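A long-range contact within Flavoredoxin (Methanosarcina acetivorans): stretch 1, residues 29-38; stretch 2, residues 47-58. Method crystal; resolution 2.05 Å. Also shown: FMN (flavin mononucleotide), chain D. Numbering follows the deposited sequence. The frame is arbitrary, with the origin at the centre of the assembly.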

# COMPACT_ATOMS: atom_id res chain seq x y z
N ALA B 29 -13.72 7.22 20.56
CA ALA B 29 -12.60 6.96 19.67
C ALA B 29 -12.24 5.47 19.64
O ALA B 29 -12.17 4.79 20.68
CB ALA B 29 -11.40 7.79 20.05
N ASN B 30 -12.05 4.97 18.42
CA ASN B 30 -11.58 3.63 18.20
C ASN B 30 -10.33 3.66 17.35
O ASN B 30 -10.15 4.58 16.55
CB ASN B 30 -12.66 2.77 17.55
CG ASN B 30 -12.38 1.30 17.67
OD1 ASN B 30 -12.03 0.81 18.75
ND2 ASN B 30 -12.53 0.58 16.58
N LEU B 31 -9.46 2.68 17.57
CA LEU B 31 -8.28 2.46 16.74
C LEU B 31 -8.14 0.99 16.40
O LEU B 31 -8.33 0.13 17.26
CB LEU B 31 -7.03 2.96 17.47
CG LEU B 31 -7.24 4.44 17.83
CD1 LEU B 31 -6.86 4.76 19.25
CD2 LEU B 31 -6.63 5.39 16.81
N MET B 32 -7.83 0.70 15.15
CA MET B 32 -7.44 -0.64 14.74
C MET B 32 -6.16 -0.59 13.91
O MET B 32 -5.92 0.39 13.20
CB MET B 32 -8.57 -1.33 13.95
CG MET B 32 -8.98 -0.61 12.68
SD MET B 32 -9.93 -1.67 11.57
CE MET B 32 -8.65 -2.38 10.53
N ALA B 33 -5.36 -1.65 13.99
CA ALA B 33 -4.16 -1.78 13.16
C ALA B 33 -4.54 -2.02 11.70
O ALA B 33 -5.47 -2.80 11.41
CB ALA B 33 -3.24 -2.88 13.70
N LEU B 34 -3.87 -1.31 10.79
CA LEU B 34 -4.25 -1.31 9.37
C LEU B 34 -3.03 -1.34 8.44
O LEU B 34 -2.17 -0.49 8.51
CB LEU B 34 -5.14 -0.10 9.02
CG LEU B 34 -5.45 0.17 7.54
CD1 LEU B 34 -6.66 -0.63 7.09
CD2 LEU B 34 -5.69 1.66 7.25
N GLY B 35 -3.00 -2.34 7.56
CA GLY B 35 -1.92 -2.49 6.58
C GLY B 35 -2.44 -2.28 5.17
O GLY B 35 -1.66 -2.00 4.26
N TRP B 36 -3.76 -2.41 5.00
CA TRP B 36 -4.40 -2.20 3.69
C TRP B 36 -4.74 -0.72 3.49
O TRP B 36 -5.91 -0.33 3.59
CB TRP B 36 -5.66 -3.08 3.55
CG TRP B 36 -5.42 -4.59 3.59
CD1 TRP B 36 -4.29 -5.24 4.02
CD2 TRP B 36 -6.36 -5.62 3.25
NE1 TRP B 36 -4.45 -6.60 3.95
CE2 TRP B 36 -5.72 -6.87 3.49
CE3 TRP B 36 -7.68 -5.62 2.79
CZ2 TRP B 36 -6.35 -8.10 3.25
CZ3 TRP B 36 -8.31 -6.84 2.56
CH2 TRP B 36 -7.64 -8.07 2.79
N VAL B 37 -3.70 0.08 3.24
CA VAL B 37 -3.84 1.51 2.96
C VAL B 37 -3.04 1.82 1.72
O VAL B 37 -1.90 1.39 1.60
CB VAL B 37 -3.16 2.47 3.96
CG1 VAL B 37 -4.05 3.73 4.22
CG2 VAL B 37 -2.58 1.76 5.22
N SER B 38 -3.61 2.64 0.85
CA SER B 38 -2.90 3.09 -0.33
C SER B 38 -3.48 4.40 -0.81
O SER B 38 -4.65 4.67 -0.58
CB SER B 38 -3.04 2.07 -1.45
OG SER B 38 -2.47 2.59 -2.60
N LEU B 47 -6.86 8.62 -0.42
CA LEU B 47 -6.33 7.30 -0.05
C LEU B 47 -7.51 6.34 0.06
O LEU B 47 -8.67 6.74 0.01
CB LEU B 47 -5.65 7.32 1.33
CG LEU B 47 -4.63 8.27 1.94
CD1 LEU B 47 -4.72 8.24 3.44
CD2 LEU B 47 -3.19 7.91 1.52
N GLY B 48 -7.21 5.06 0.25
CA GLY B 48 -8.23 4.06 0.51
C GLY B 48 -7.79 3.15 1.63
O GLY B 48 -6.59 2.93 1.84
N VAL B 49 -8.76 2.61 2.34
CA VAL B 49 -8.50 1.81 3.52
C VAL B 49 -9.37 0.54 3.49
O VAL B 49 -10.60 0.64 3.34
CB VAL B 49 -8.71 2.67 4.80
CG1 VAL B 49 -9.02 1.83 6.00
CG2 VAL B 49 -7.47 3.56 5.06
N GLY B 50 -8.72 -0.62 3.59
CA GLY B 50 -9.37 -1.93 3.54
C GLY B 50 -9.69 -2.51 4.91
O GLY B 50 -8.80 -2.73 5.75
N VAL B 51 -10.98 -2.75 5.15
CA VAL B 51 -11.46 -3.06 6.49
C VAL B 51 -12.47 -4.21 6.45
O VAL B 51 -13.53 -4.10 5.85
CB VAL B 51 -12.08 -1.82 7.22
CG1 VAL B 51 -12.38 -2.17 8.68
CG2 VAL B 51 -11.15 -0.59 7.18
N ASN B 52 -12.11 -5.31 7.12
CA ASN B 52 -13.00 -6.46 7.20
C ASN B 52 -14.37 -6.12 7.77
O ASN B 52 -14.50 -5.37 8.74
CB ASN B 52 -12.35 -7.61 7.97
CG ASN B 52 -12.98 -8.95 7.63
OD1 ASN B 52 -14.05 -9.29 8.12
ND2 ASN B 52 -12.31 -9.71 6.77
N LYS B 53 -15.41 -6.65 7.12
CA LYS B 53 -16.79 -6.45 7.54
C LYS B 53 -17.04 -6.95 8.97
O LYS B 53 -18.04 -6.57 9.58
CB LYS B 53 -17.74 -7.11 6.55
CG LYS B 53 -17.77 -6.45 5.17
CD LYS B 53 -18.70 -7.20 4.23
CE LYS B 53 -19.17 -6.28 3.14
NZ LYS B 53 -19.88 -7.00 2.06
N SER B 54 -16.14 -7.78 9.49
CA SER B 54 -16.29 -8.34 10.85
C SER B 54 -15.88 -7.38 11.95
O SER B 54 -16.26 -7.58 13.12
CB SER B 54 -15.56 -9.69 11.00
OG SER B 54 -14.14 -9.55 11.07
N HIS B 55 -15.16 -6.32 11.59
CA HIS B 55 -14.64 -5.36 12.59
C HIS B 55 -15.65 -4.33 13.07
O HIS B 55 -16.70 -4.09 12.44
CB HIS B 55 -13.37 -4.66 12.09
CG HIS B 55 -12.29 -5.58 11.64
ND1 HIS B 55 -12.05 -6.80 12.23
CD2 HIS B 55 -11.36 -5.45 10.66
CE1 HIS B 55 -11.04 -7.39 11.62
NE2 HIS B 55 -10.60 -6.60 10.67
N TYR B 56 -15.31 -3.70 14.19
CA TYR B 56 -16.14 -2.69 14.84
C TYR B 56 -15.98 -1.33 14.16
O TYR B 56 -16.92 -0.53 14.13
CB TYR B 56 -15.74 -2.60 16.32
CG TYR B 56 -16.60 -1.72 17.18
CD1 TYR B 56 -17.93 -2.06 17.47
CD2 TYR B 56 -16.07 -0.57 17.76
CE1 TYR B 56 -18.71 -1.27 18.29
CE2 TYR B 56 -16.85 0.23 18.58
CZ TYR B 56 -18.17 -0.12 18.84
OH TYR B 56 -18.94 0.68 19.65
N THR B 57 -14.79 -1.10 13.60
CA THR B 57 -14.43 0.18 13.00
C THR B 57 -15.37 0.67 11.86
O THR B 57 -15.72 1.86 11.84
CB THR B 57 -12.92 0.18 12.60
OG1 THR B 57 -12.12 0.00 13.78
CG2 THR B 57 -12.51 1.47 11.88
N PRO B 58 -15.80 -0.24 10.92
CA PRO B 58 -16.64 0.22 9.79
C PRO B 58 -17.93 0.92 10.18
O PRO B 58 -18.30 1.89 9.50
CB PRO B 58 -16.95 -1.08 9.04
CG PRO B 58 -15.85 -1.99 9.40
CD PRO B 58 -15.52 -1.68 10.82
N1 FMN D . -7.85 -5.69 9.56
C2 FMN D . -8.42 -5.17 8.42
O2 FMN D . -9.63 -5.30 8.24
N3 FMN D . -7.64 -4.49 7.50
C4 FMN D . -6.28 -4.35 7.73
O4 FMN D . -5.60 -3.76 6.91
C4A FMN D . -5.71 -4.88 8.89
N5 FMN D . -4.35 -4.76 9.13
C5A FMN D . -3.78 -5.27 10.28
C6 FMN D . -2.41 -5.09 10.50
C7 FMN D . -1.81 -5.62 11.66
C7M FMN D . -0.37 -5.32 11.92
C8 FMN D . -2.60 -6.30 12.60
C8M FMN D . -2.05 -6.66 13.96
C9 FMN D . -3.97 -6.46 12.38
C9A FMN D . -4.58 -5.94 11.23
N10 FMN D . -5.95 -6.08 10.99
C10 FMN D . -6.51 -5.56 9.82
C1' FMN D . -6.85 -6.70 12.03
C2' FMN D . -7.63 -5.67 12.84
O2' FMN D . -6.80 -4.58 13.19
C3' FMN D . -8.16 -6.28 14.14
O3' FMN D . -9.06 -7.36 13.91
C4' FMN D . -8.77 -5.22 15.04
O4' FMN D . -8.98 -5.77 16.31
C5' FMN D . -10.08 -4.62 14.55
O5' FMN D . -10.41 -3.64 15.51
P FMN D . -11.92 -3.12 15.75
O1P FMN D . -12.83 -4.31 15.90
O2P FMN D . -12.33 -2.34 14.54
O3P FMN D . -12.02 -2.22 16.95

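The apolar centre of this contact is a short run of aliphatic side chains. Leu34 points toward the second stretch and packs CD2 against CG2 of Val49 at 3.4 Å; the same methyl of Val49 lies 3.5 Å from CG1 of Val37, its cross-strand neighbour on the same face of the sheet. Branched valines suit this place, being compact and well accommodated in extended backbone. Met32 continues the apolar surface, with SD of Met32 3.8 Å from CG1 of Val51. The long, unbranched chain of Met32 also brings CE to 4.1 Å from CD2 of His55. Together the two stretches bury 589 Å², both sides summed, and most of the contacting residues are buried.

Beside these side chains the backbones pair as antiparallel strands. Gly50 N donates to Trp36 O at 2.8 Å, and Ser38 and Gly48 bond reciprocally: Ser38 N to Gly48 O at 3.2 Å and Gly48 N to Ser38 O at 2.7 Å. Glycine at position 50 leaves room for the indole: CA of Gly50 lies at the ring's edge, and a CB there would come within 2.8 Å of CE3 of Trp36, a clash. C4 of FMN lies over one face of that ring.

Farther out, FMN joins the stretches through polar groups of both. Gly35 N donates to FMN O4 at 3.0 Å, and so does Trp36 N, also at 3.0 Å. FMN N3 donates to Gly50 O at 2.7 Å, and Asn52 N donates to FMN O2 at 2.7 Å. The type I turn from Asn52 to His55 then leads the chain toward the phosphate. There Asn30 ND2 donates to O3P of FMN at 2.9 Å and makes a weak hydrogen bond to Thr57 OG1, also at 2.9 Å. Thr57 OG1 in turn donates to FMN O2P over a very short 2.5 Å. Amide and hydroxyl suit this buried polar edge, since both can donate to phosphate oxygens while the threonine oxygen still accepts from the asparagine.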